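Local coordinates for SusD superfamily protein (Parabacteroides distasonis, PDB 3OTN) that probably binds carbohydrate or another nutrient at the bacterial outer membrane, at residues K54-S57 against N63-D66; E49-K54 against K454-T459; A21-A26 against N112-E117; A91-A96 against A116-M121. One frame throughout, in Å; residues are numbered along the deposited sequence.

Contact 1. Residues K54-S57 against N63-D66; sequences KATS and NYKD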
loop_
_atom_site.group_PDB
_atom_site.type_symbol
_atom_site.label_atom_id
_atom_site.label_comp_id
_atom_site.label_asym_id
_atom_site.label_seq_id
_atom_site.Cartn_x
_atom_site.Cartn_y
_atom_site.Cartn_z
ATOM N N LYS A 54 -13.515 -7.705 -1.598
ATOM C CA LYS A 54 -13.614 -7.765 -0.141
ATOM C C LYS A 54 -14.038 -6.435 0.502
ATOM O O LYS A 54 -14.064 -6.325 1.733
ATOM C CB LYS A 54 -12.269 -8.136 0.485
ATOM C CG LYS A 54 -11.494 -9.248 -0.153
ATOM C CD LYS A 54 -12.148 -10.555 -0.102
ATOM C CE LYS A 54 -11.154 -11.664 -0.472
ATOM N NZ LYS A 54 -11.911 -12.808 -1.063
ATOM N N ALA A 55 -14.369 -5.449 -0.319
ATOM C CA ALA A 55 -14.819 -4.153 0.164
ATOM C C ALA A 55 -15.932 -3.646 -0.726
ATOM O O ALA A 55 -15.939 -3.888 -1.938
ATOM C CB ALA A 55 -13.659 -3.152 0.154
ATOM N N THR A 56 -16.876 -2.948 -0.112
ATOM C CA THR A 56 -17.912 -2.201 -0.813
ATOM C C THR A 56 -17.922 -0.748 -0.267
ATOM O O THR A 56 -16.981 -0.312 0.443
ATOM C CB THR A 56 -19.283 -2.876 -0.632
ATOM O OG1 THR A 56 -19.654 -2.807 0.747
ATOM C CG2 THR A 56 -19.178 -4.333 -1.002
ATOM N N SER A 57 -18.954 -0.006 -0.651
ATOM C CA SER A 57 -19.129 1.386 -0.273
ATOM C C SER A 57 -20.579 1.600 0.108
ATOM O O SER A 57 -21.454 0.955 -0.459
ATOM C CB SER A 57 -18.766 2.285 -1.458
ATOM O OG SER A 57 -18.895 3.658 -1.114
ATOM N N ASN A 63 -17.721 6.106 -6.678
ATOM C CA ASN A 63 -17.614 5.364 -7.937
ATOM C C ASN A 63 -17.330 3.885 -7.675
ATOM O O ASN A 63 -16.877 3.201 -8.595
ATOM C CB ASN A 63 -16.555 5.997 -8.887
ATOM C CG ASN A 63 -16.599 5.434 -10.328
ATOM O OD1 ASN A 63 -17.664 5.023 -10.798
ATOM N ND2 ASN A 63 -15.434 5.436 -11.027
ATOM N N TYR A 64 -17.646 3.369 -6.471
ATOM C CA TYR A 64 -17.516 1.920 -6.256
ATOM C C TYR A 64 -18.280 1.178 -7.336
ATOM O O TYR A 64 -17.792 0.147 -7.794
ATOM C CB TYR A 64 -17.979 1.422 -4.871
ATOM C CG TYR A 64 -17.909 -0.101 -4.754
ATOM C CD1 TYR A 64 -16.730 -0.790 -5.043
ATOM C CD2 TYR A 64 -19.031 -0.854 -4.427
ATOM C CE1 TYR A 64 -16.661 -2.182 -4.974
ATOM C CE2 TYR A 64 -18.964 -2.238 -4.328
ATOM C CZ TYR A 64 -17.786 -2.895 -4.619
ATOM O OH TYR A 64 -17.740 -4.266 -4.564
ATOM N N LYS A 65 -19.437 1.716 -7.768
ATOM C CA LYS A 65 -20.278 1.066 -8.788
ATOM C C LYS A 65 -19.544 0.573 -10.035
ATOM O O LYS A 65 -19.780 -0.552 -10.451
ATOM C CB LYS A 65 -21.455 1.964 -9.237
ATOM N N ASP A 66 -18.705 1.417 -10.649
ATOM C CA ASP A 66 -17.902 1.001 -11.835
ATOM C C ASP A 66 -17.112 -0.312 -11.541
ATOM O O ASP A 66 -17.045 -1.221 -12.368
ATOM C CB ASP A 66 -16.859 2.058 -12.219
ATOM C CG ASP A 66 -17.383 3.164 -13.114
ATOM O OD1 ASP A 66 -18.604 3.333 -13.272
ATOM O OD2 ASP A 66 -16.510 3.908 -13.621
#

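Contact 2. Residues E49-K54 against K454-T459; sequences EYMTGK and KVYTET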
loop_
_atom_site.group_PDB
_atom_site.type_symbol
_atom_site.label_atom_id
_atom_site.label_comp_id
_atom_site.label_asym_id
_atom_site.label_seq_id
_atom_site.Cartn_x
_atom_site.Cartn_y
_atom_site.Cartn_z
ATOM N N GLU A 49 -8.364 -1.108 -3.292
ATOM C CA GLU A 49 -9.295 -1.924 -2.511
ATOM C C GLU A 49 -10.563 -2.288 -3.232
ATOM O O GLU A 49 -11.222 -3.281 -2.876
ATOM C CB GLU A 49 -9.645 -1.215 -1.200
ATOM C CG GLU A 49 -8.393 -0.925 -0.303
ATOM C CD GLU A 49 -7.644 -2.183 0.116
ATOM O OE1 GLU A 49 -8.270 -3.259 0.309
ATOM O OE2 GLU A 49 -6.412 -2.109 0.269
ATOM N N TYR A 50 -10.943 -1.496 -4.220
ATOM C CA TYR A 50 -12.255 -1.720 -4.865
ATOM C C TYR A 50 -12.353 -2.906 -5.786
ATOM O O TYR A 50 -13.483 -3.337 -6.071
ATOM C CB TYR A 50 -12.756 -0.456 -5.542
ATOM C CG TYR A 50 -13.399 0.591 -4.646
ATOM C CD1 TYR A 50 -13.764 0.338 -3.319
ATOM C CD2 TYR A 50 -13.744 1.829 -5.182
ATOM C CE1 TYR A 50 -14.438 1.302 -2.576
ATOM C CE2 TYR A 50 -14.384 2.792 -4.434
ATOM C CZ TYR A 50 -14.717 2.528 -3.129
ATOM O OH TYR A 50 -15.389 3.515 -2.431
HETATM N N MSE A 51 -11.237 -3.508 -6.207
HETATM C CA MSE A 51 -11.325 -4.664 -7.078
HETATM C C MSE A 51 -11.053 -5.991 -6.391
HETATM O O MSE A 51 -11.214 -7.022 -7.027
HETATM C CB MSE A 51 -10.426 -4.541 -8.301
HETATM C CG MSE A 51 -10.825 -3.419 -9.252
HETATM SE SE MSE A 51 -12.568 -3.701 -10.070
HETATM C CE MSE A 51 -12.670 -5.529 -10.431
ATOM N N THR A 52 -10.722 -5.987 -5.098
ATOM C CA THR A 52 -10.464 -7.226 -4.395
ATOM C C THR A 52 -11.699 -8.086 -4.236
ATOM O O THR A 52 -11.565 -9.287 -4.044
ATOM C CB THR A 52 -9.894 -7.037 -2.965
ATOM O OG1 THR A 52 -10.891 -6.445 -2.130
ATOM C CG2 THR A 52 -8.633 -6.176 -2.959
ATOM N N GLY A 53 -12.886 -7.477 -4.275
ATOM C CA GLY A 53 -14.118 -8.160 -3.920
ATOM C C GLY A 53 -14.367 -8.324 -2.423
ATOM O O GLY A 53 -15.345 -8.981 -2.018
ATOM N N LYS A 54 -13.515 -7.705 -1.598
ATOM C CA LYS A 54 -13.614 -7.765 -0.141
ATOM C C LYS A 54 -14.038 -6.435 0.502
ATOM O O LYS A 54 -14.064 -6.325 1.733
ATOM C CB LYS A 54 -12.269 -8.136 0.485
ATOM C CG LYS A 54 -11.494 -9.248 -0.153
ATOM C CD LYS A 54 -12.148 -10.555 -0.102
ATOM C CE LYS A 54 -11.154 -11.664 -0.472
ATOM N NZ LYS A 54 -11.911 -12.808 -1.063
ATOM N N LYS A 454 -20.157 -11.146 -11.152
ATOM C CA LYS A 454 -19.260 -10.694 -12.249
ATOM C C LYS A 454 -18.040 -11.593 -12.346
ATOM O O LYS A 454 -17.525 -12.031 -11.318
ATOM C CB LYS A 454 -18.829 -9.238 -12.020
ATOM C CG LYS A 454 -20.011 -8.270 -11.842
ATOM C CD LYS A 454 -20.926 -8.227 -13.073
ATOM C CE LYS A 454 -22.062 -7.228 -12.858
ATOM N NZ LYS A 454 -23.220 -7.479 -13.770
ATOM N N VAL A 455 -17.552 -11.822 -13.567
ATOM C CA VAL A 455 -16.434 -12.737 -13.786
ATOM C C VAL A 455 -15.201 -11.976 -14.266
ATOM O O VAL A 455 -15.265 -11.230 -15.245
ATOM C CB VAL A 455 -16.818 -13.884 -14.778
ATOM C CG1 VAL A 455 -15.612 -14.779 -15.033
ATOM C CG2 VAL A 455 -18.011 -14.718 -14.223
ATOM N N TYR A 456 -14.077 -12.142 -13.565
ATOM C CA TYR A 456 -12.836 -11.454 -13.920
ATOM C C TYR A 456 -12.222 -12.075 -15.168
ATOM O O TYR A 456 -12.272 -13.301 -15.354
ATOM C CB TYR A 456 -11.840 -11.475 -12.758
ATOM C CG TYR A 456 -12.172 -10.545 -11.588
ATOM C CD1 TYR A 456 -13.454 -10.019 -11.401
ATOM C CD2 TYR A 456 -11.215 -10.224 -10.642
ATOM C CE1 TYR A 456 -13.744 -9.193 -10.321
ATOM C CE2 TYR A 456 -11.504 -9.396 -9.541
ATOM C CZ TYR A 456 -12.771 -8.903 -9.380
ATOM O OH TYR A 456 -13.080 -8.115 -8.310
ATOM N N THR A 457 -11.695 -11.211 -16.033
ATOM C CA THR A 457 -11.014 -11.585 -17.247
ATOM C C THR A 457 -9.605 -10.991 -17.256
ATOM O O THR A 457 -9.185 -10.317 -16.289
ATOM C CB THR A 457 -11.791 -11.071 -18.468
ATOM O OG1 THR A 457 -11.644 -9.640 -18.596
ATOM C CG2 THR A 457 -13.296 -11.470 -18.391
ATOM N N GLU A 458 -8.877 -11.203 -18.354
ATOM C CA GLU A 458 -7.554 -10.603 -18.559
ATOM C C GLU A 458 -7.573 -9.059 -18.391
ATOM O O GLU A 458 -6.597 -8.448 -17.913
ATOM C CB GLU A 458 -7.003 -11.000 -19.943
ATOM C CG GLU A 458 -6.680 -12.504 -20.137
ATOM C CD GLU A 458 -7.873 -13.410 -20.542
ATOM O OE1 GLU A 458 -9.063 -12.985 -20.563
ATOM O OE2 GLU A 458 -7.588 -14.585 -20.826
ATOM N N THR A 459 -8.678 -8.430 -18.784
ATOM C CA THR A 459 -8.851 -6.972 -18.661
ATOM C C THR A 459 -8.597 -6.426 -17.256
ATOM O O THR A 459 -7.904 -5.407 -17.096
ATOM C CB THR A 459 -10.262 -6.566 -19.125
ATOM O OG1 THR A 459 -10.443 -7.029 -20.462
ATOM C CG2 THR A 459 -10.485 -5.059 -19.063
#

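Contact 3. Residues A21-A26 against N112-E117; sequences ALTNSA and NGYMAE. With ACT (acetate ion), chain G; EDO (1,2-ethanediol), chain T.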
loop_
_atom_site.group_PDB
_atom_site.type_symbol
_atom_site.label_atom_id
_atom_site.label_comp_id
_atom_site.label_asym_id
_atom_site.label_seq_id
_atom_site.Cartn_x
_atom_site.Cartn_y
_atom_site.Cartn_z
ATOM N N ALA A 21 16.648 20.503 0.463
ATOM C CA ALA A 21 15.412 20.914 -0.200
ATOM C C ALA A 21 15.171 20.094 -1.482
ATOM O O ALA A 21 14.057 19.599 -1.712
ATOM C CB ALA A 21 15.411 22.449 -0.486
ATOM N N LEU A 22 16.203 19.912 -2.286
ATOM C CA LEU A 22 16.103 19.044 -3.483
ATOM C C LEU A 22 15.699 17.629 -3.087
ATOM O O LEU A 22 14.800 17.046 -3.693
ATOM C CB LEU A 22 17.442 18.974 -4.226
ATOM C CG LEU A 22 17.857 20.203 -5.014
ATOM C CD1 LEU A 22 19.375 20.112 -5.283
ATOM C CD2 LEU A 22 17.007 20.329 -6.319
ATOM N N THR A 23 16.356 17.091 -2.049
ATOM C CA THR A 23 16.071 15.730 -1.548
ATOM C C THR A 23 14.657 15.627 -1.041
ATOM O O THR A 23 13.925 14.686 -1.413
ATOM C CB THR A 23 17.043 15.340 -0.464
ATOM O OG1 THR A 23 18.365 15.503 -1.001
ATOM C CG2 THR A 23 16.828 13.887 0.035
ATOM N N ASN A 24 14.246 16.620 -0.254
ATOM C CA ASN A 24 12.871 16.669 0.263
ATOM C C ASN A 24 11.797 16.767 -0.829
ATOM O O ASN A 24 10.700 16.244 -0.672
ATOM C CB ASN A 24 12.722 17.823 1.279
ATOM C CG ASN A 24 13.392 17.529 2.643
ATOM O OD1 ASN A 24 13.620 16.371 3.017
ATOM N ND2 ASN A 24 13.687 18.597 3.399
ATOM N N SER A 25 12.138 17.377 -1.962
ATOM C CA SER A 25 11.180 17.543 -3.069
ATOM C C SER A 25 10.694 16.168 -3.562
ATOM O O SER A 25 9.561 16.038 -4.030
ATOM C CB SER A 25 11.791 18.400 -4.226
ATOM O OG SER A 25 12.728 17.649 -5.025
ATOM N N ALA A 26 11.530 15.143 -3.394
ATOM C CA ALA A 26 11.201 13.769 -3.809
ATOM C C ALA A 26 10.088 13.144 -2.984
ATOM O O ALA A 26 9.322 12.287 -3.490
ATOM C CB ALA A 26 12.471 12.861 -3.785
ATOM N N ASN A 112 25.777 11.557 -1.181
ATOM C CA ASN A 112 25.494 10.146 -1.517
ATOM C C ASN A 112 24.200 9.628 -0.856
ATOM O O ASN A 112 23.370 8.979 -1.503
ATOM C CB ASN A 112 26.700 9.281 -1.098
ATOM C CG ASN A 112 26.507 7.785 -1.381
ATOM O OD1 ASN A 112 25.851 7.065 -0.619
ATOM N ND2 ASN A 112 27.132 7.310 -2.455
ATOM N N GLY A 113 24.018 9.940 0.424
ATOM C CA GLY A 113 22.789 9.576 1.154
ATOM C C GLY A 113 21.556 10.182 0.553
ATOM O O GLY A 113 20.550 9.497 0.317
ATOM N N TYR A 114 21.659 11.474 0.262
ATOM C CA TYR A 114 20.564 12.204 -0.307
ATOM C C TYR A 114 20.141 11.625 -1.657
ATOM O O TYR A 114 18.965 11.470 -1.908
ATOM C CB TYR A 114 20.933 13.678 -0.453
ATOM C CG TYR A 114 20.975 14.503 0.822
ATOM C CD1 TYR A 114 20.318 14.109 1.997
ATOM C CD2 TYR A 114 21.632 15.741 0.825
ATOM C CE1 TYR A 114 20.359 14.897 3.152
ATOM C CE2 TYR A 114 21.676 16.543 1.981
ATOM C CZ TYR A 114 21.013 16.122 3.124
ATOM O OH TYR A 114 21.048 16.908 4.244
HETATM N N MSE A 115 21.118 11.292 -2.504
HETATM C CA MSE A 115 20.815 10.757 -3.816
HETATM C C MSE A 115 20.203 9.359 -3.676
HETATM O O MSE A 115 19.311 9.001 -4.454
HETATM C CB MSE A 115 22.053 10.787 -4.727
HETATM C CG MSE A 115 22.493 12.215 -5.113
HETATM SE SE MSE A 115 24.145 12.294 -6.217
HETATM C CE MSE A 115 25.291 11.254 -5.057
ATOM N N ALA A 116 20.637 8.598 -2.668
ATOM C CA ALA A 116 20.017 7.297 -2.361
ATOM C C ALA A 116 18.528 7.446 -2.005
ATOM O O ALA A 116 17.698 6.603 -2.362
ATOM C CB ALA A 116 20.790 6.566 -1.227
ATOM N N GLU A 117 18.180 8.497 -1.280
ATOM C CA GLU A 117 16.776 8.710 -0.888
ATOM C C GLU A 117 15.924 8.948 -2.164
ATOM O O GLU A 117 14.813 8.454 -2.290
ATOM C CB GLU A 117 16.642 9.902 0.071
ATOM C CG GLU A 117 17.343 9.731 1.428
ATOM C CD GLU A 117 17.221 10.945 2.340
ATOM O OE1 GLU A 117 16.135 11.551 2.433
ATOM O OE2 GLU A 117 18.228 11.299 2.973
HETATM C C ACT G . 12.532 21.843 3.058
HETATM O O ACT G . 13.780 21.744 2.900
HETATM O OXT ACT G . 11.798 21.269 2.203
HETATM C CH3 ACT G . 11.953 22.571 4.248
HETATM C C1 EDO T . 9.913 15.215 5.188
HETATM O O1 EDO T . 10.409 15.420 3.867
HETATM C C2 EDO T . 9.419 13.779 5.381
HETATM O O2 EDO T . 10.190 13.193 6.412
#

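Contact 4. Residues A91-A96 against A116-M121; sequences ANCNLA and AEVKFM. With ACT (acetate ion), chain F; EDO (1,2-ethanediol), chain R.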
loop_
_atom_site.group_PDB
_atom_site.type_symbol
_atom_site.label_atom_id
_atom_site.label_comp_id
_atom_site.label_asym_id
_atom_site.label_seq_id
_atom_site.Cartn_x
_atom_site.Cartn_y
_atom_site.Cartn_z
ATOM N N ALA A 91 9.233 13.402 -11.882
ATOM C CA ALA A 91 9.839 14.673 -12.399
ATOM C C ALA A 91 10.631 15.360 -11.303
ATOM O O ALA A 91 11.737 15.860 -11.558
ATOM C CB ALA A 91 8.792 15.653 -13.008
ATOM N N ASN A 92 10.091 15.369 -10.081
ATOM C CA ASN A 92 10.836 15.904 -8.930
ATOM C C ASN A 92 12.125 15.144 -8.709
ATOM O O ASN A 92 13.160 15.755 -8.494
ATOM C CB ASN A 92 10.017 15.894 -7.605
ATOM C CG ASN A 92 8.904 16.934 -7.577
ATOM O OD1 ASN A 92 9.051 18.029 -8.107
ATOM N ND2 ASN A 92 7.797 16.596 -6.935
ATOM N N CYS A 93 12.061 13.817 -8.774
ATOM C CA CYS A 93 13.239 12.990 -8.596
ATOM C C CYS A 93 14.295 13.194 -9.662
ATOM O O CYS A 93 15.504 13.223 -9.337
ATOM C CB CYS A 93 12.896 11.500 -8.543
ATOM S SG CYS A 93 11.822 10.959 -7.179
ATOM N N ASN A 94 13.879 13.262 -10.932
ATOM C CA ASN A 94 14.832 13.427 -12.031
ATOM C C ASN A 94 15.587 14.730 -11.907
ATOM O O ASN A 94 16.797 14.774 -12.095
ATOM C CB ASN A 94 14.151 13.308 -13.405
ATOM C CG ASN A 94 13.623 11.889 -13.678
ATOM O OD1 ASN A 94 14.114 10.936 -13.097
ATOM N ND2 ASN A 94 12.598 11.760 -14.543
ATOM N N LEU A 95 14.879 15.793 -11.550
ATOM C CA LEU A 95 15.499 17.103 -11.390
ATOM C C LEU A 95 16.406 17.146 -10.149
ATOM O O LEU A 95 17.521 17.701 -10.186
ATOM C CB LEU A 95 14.389 18.172 -11.320
ATOM C CG LEU A 95 14.748 19.660 -11.258
ATOM C CD1 LEU A 95 15.815 20.013 -12.295
ATOM C CD2 LEU A 95 13.479 20.507 -11.444
ATOM N N ALA A 96 15.921 16.566 -9.049
ATOM C CA ALA A 96 16.696 16.417 -7.819
ATOM C C ALA A 96 18.031 15.683 -8.063
ATOM O O ALA A 96 19.095 16.146 -7.613
ATOM C CB ALA A 96 15.840 15.652 -6.745
ATOM N N ALA A 116 20.637 8.598 -2.668
ATOM C CA ALA A 116 20.017 7.297 -2.361
ATOM C C ALA A 116 18.528 7.446 -2.005
ATOM O O ALA A 116 17.698 6.603 -2.362
ATOM C CB ALA A 116 20.790 6.566 -1.227
ATOM N N GLU A 117 18.180 8.497 -1.280
ATOM C CA GLU A 117 16.776 8.710 -0.888
ATOM C C GLU A 117 15.924 8.948 -2.164
ATOM O O GLU A 117 14.813 8.454 -2.290
ATOM C CB GLU A 117 16.642 9.902 0.071
ATOM C CG GLU A 117 17.343 9.731 1.428
ATOM C CD GLU A 117 17.221 10.945 2.340
ATOM O OE1 GLU A 117 16.135 11.551 2.433
ATOM O OE2 GLU A 117 18.228 11.299 2.973
ATOM N N VAL A 118 16.459 9.746 -3.067
ATOM C CA VAL A 118 15.797 10.139 -4.307
ATOM C C VAL A 118 15.707 8.949 -5.233
ATOM O O VAL A 118 14.668 8.747 -5.858
ATOM C CB VAL A 118 16.490 11.377 -4.962
ATOM C CG1 VAL A 118 15.791 11.781 -6.336
ATOM C CG2 VAL A 118 16.484 12.553 -3.951
ATOM N N LYS A 119 16.761 8.137 -5.319
ATOM C CA LYS A 119 16.679 6.957 -6.181
ATOM C C LYS A 119 15.663 5.965 -5.627
ATOM O O LYS A 119 14.923 5.354 -6.403
ATOM C CB LYS A 119 18.028 6.286 -6.373
ATOM C CG LYS A 119 18.966 7.057 -7.272
ATOM C CD LYS A 119 20.351 6.430 -7.200
ATOM C CE LYS A 119 21.394 7.250 -7.966
ATOM N NZ LYS A 119 22.701 6.520 -7.978
ATOM N N PHE A 120 15.636 5.789 -4.299
ATOM C CA PHE A 120 14.592 4.979 -3.664
ATOM C C PHE A 120 13.217 5.471 -4.111
ATOM O O PHE A 120 12.376 4.659 -4.504
ATOM C CB PHE A 120 14.691 4.991 -2.129
ATOM C CG PHE A 120 13.440 4.502 -1.426
ATOM C CD1 PHE A 120 13.276 3.145 -1.103
ATOM C CD2 PHE A 120 12.441 5.390 -1.082
ATOM C CE1 PHE A 120 12.123 2.695 -0.452
ATOM C CE2 PHE A 120 11.267 4.945 -0.462
ATOM C CZ PHE A 120 11.125 3.590 -0.122
HETATM N N MSE A 121 13.006 6.797 -4.085
HETATM C CA MSE A 121 11.682 7.343 -4.351
HETATM C C MSE A 121 11.251 7.135 -5.805
HETATM O O MSE A 121 10.074 6.884 -6.089
HETATM C CB MSE A 121 11.610 8.850 -3.996
HETATM C CG MSE A 121 10.273 9.240 -3.392
HETATM SE SE MSE A 121 10.004 8.541 -1.636
HETATM C CE MSE A 121 11.186 9.808 -0.813
HETATM C C ACT F . 23.949 6.959 -5.036
HETATM O O ACT F . 23.664 5.772 -5.356
HETATM O OXT ACT F . 23.769 7.207 -3.824
HETATM C CH3 ACT F . 24.454 7.999 -6.017
HETATM C C1 EDO R . 18.287 12.300 -13.548
HETATM O O1 EDO R . 18.422 13.465 -14.351
HETATM C C2 EDO R . 19.115 11.174 -14.148
HETATM O O2 EDO R . 18.536 9.907 -13.816
#

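Contact 1. Residues K54-S57 against N63-D66
Tyr-64, at helix 64-68, lies against the short strand 55-56 and the residue that follows it, a small strand-on-helix contact within the N-terminal part of this SusD-family fold. The strand itself pairs with 286-287 in a two-stranded antiparallel sheet, and the aromatic side chain lies against the backbone from Ala-55 to Ser-57. With CG anti to the backbone N (chi1 176°), the ring is carried out from its helix along Ser-57, Thr-56 and Ala-55. Its root comes first: CB of Tyr-64 meets CB of Ser-57 at 3.6 Å, while the OG of Ser-57 turns to Ser-62 and to the backbone N of Asn-59. Further out, CD2 of Tyr-64 lies 3.9 Å from the N of Ser-57. One face of the ring, toward the CE2 rim, then receives a CH-pi contact from Thr-56 CA, 3.9 Å from the Tyr-64 centroid. There CE2 of Tyr-64 is also 3.8 Å from the CB of Thr-56. At the far end CZ approaches the carbonyl of Ala-55, and the hydroxyl OH of Tyr-64 comes within 3.2 Å of that Ala-55 O.

Contact 2. Residues E49-K54 against K454-T459
Tyr-456 and Met-51 join two irregular loops some 400 residues apart in sequence, and two kinds of interaction meet on the same pair. The polar one is a hydrogen bond from the phenol OH of Tyr-456 to the carbonyl O of Met-51, short at 2.5 Å. It reaches the oxygen at a C=O...donor angle of 137° and tilted from the carbonyl plane, whereas the oxygen itself lies at the ring edge, near the ring plane. The apolar one comes from the same residue: the selenomethionine side chain, bent at both chi2 and chi3, doubles back to bring its CE to 3.5 Å from CZ of Tyr-456. The bond thus sits beside a methyl group in a buried setting, with Phe-445 and Tyr-448 meeting the tyrosine ring. A phenylalanine in its place would probably keep much of the ring packing but leave the buried Met-51 O without its donor from this loop. Local turns shape both partners. Lys-54 N gives a bond of 3.0 Å to Thr-52 OG1, past Gly-53, with a positive phi that glycine adopts readily; Thr-459 N likewise bonds to Thr-457 OG1 at 3.2 Å. Each is an ST turn, and the whole is a tertiary contact between two loops, in which a tyrosine hydroxyl bonds a main-chain carbonyl and so joins the N-terminal and C-terminal parts of the SusD fold.

Contact 3. Residues A21-A26 against N112-E117
Thr-23 faces Tyr-114 and Glu-117, and its two branches divide the contact between them. It sits on helix 15-25 and they lie one turn apart on helix 108-133, so a single small side chain fills the space between two larger ones, crossing each at about a right angle. This is the tight part. The hydroxyl OG1 of Thr-23 comes to 3.2 Å from CB of Tyr-114 and almost as near to that ring's CG, while its polar need is met within its own helix by the carbonyl of Ala-19. The methyl CG2 of Thr-23, which chi1 of -55° sets anti to the backbone N, rests 3.4 Å from OE1 of Glu-117. That carboxylate oxygen has firmer partners in Arg-184, a salt bridge, and in the hydroxyl of Tyr-27. Thr-23 also touches Leu-100 of helix 79-100.

The next residue along the helix shows the opposite character. Asn-24 is partly exposed, and small molecules, probably from the crystallisation liquor, gather at its amide. Its ND2 donates to an acetate O at 3.2 Å, with an N-H...acceptor angle of 155°. On the other end of the amide, OD1 takes a weak bond of 3.5 Å from O1 of an ethanediol, besides one from Arg-184. The chemistry therefore implies that shape joins these helices directly, whereas Arg-184 bridges them, by a hydrogen bond to Asn-24 and a salt bridge to Glu-117, and the latter would be expected to favour the ionised carboxylate.

Contact 4. Residues A91-A96 against A116-M121
Cys-93 and Val-118 mark the closest backbone approach of two roughly antiparallel helices, their CA atoms 5.8 Å apart. The axes of the segments 91-96 and 116-121 pass at 9.4 Å, with 150° between their directions. Helices 79-100 and 108-133 follow one another in the chain, so they form a helical hairpin, consistent with the TPR-like helical architecture of SusD proteins.

Val-118 and Cys-93 carry most of the interface. Because CG1 of Val-118 stands anti to the backbone N (chi1 178°), this one methyl presses against the opposite helix and touches it at several points. It lies 3.3 Å from the carbonyl O of Cys-93, close to that residue's CA and CB as well. One turn further along helix 79-100, the CB of Ala-96 comes to 3.9 Å from the same CG1 of Val-118.

The outer flanks are more polar. Lys-119 turns away from the partner helix with an extended chain whose NZ pairs with Glu-170 and also makes a weak bond of 2.9 Å to O of an acetate. A leucine here would probably leave Glu-170 without this charged mate and the acetate without the weak bond. On the other helix, the O of Asn-94 accepts from O1 of an ethanediol at 3.1 Å, and Arg-122 bonds both that molecule and the Asn-94 side chain.

Back at the buried seam, Met-121 leads its selenium end elsewhere, and it is its CB that meets the SG of Cys-93 at 3.8 Å.

In the fold
The four contacts fall into two clusters, on opposite sides of the chain's centre. Contacts 3 and 4 have centres only about 6 Å apart and share helix 108-133, on which helices 15-25 and 79-100 both pack; both are buried, but contact 4 is apolar, whereas contact 3 sets a threonine against an aromatic residue and a carboxylate. Contacts 1 and 2, about 11 Å apart between centres, begin from the same part of the chain and touch mainly through Tyr-50. Here irregular loops and a short strand replace long helices, and tyrosines reach backbone carbonyls. Contact 1 is partly buried and local in sequence, whereas contact 2 is buried and spans nearly the whole chain, its segments alternating with those of contact 3.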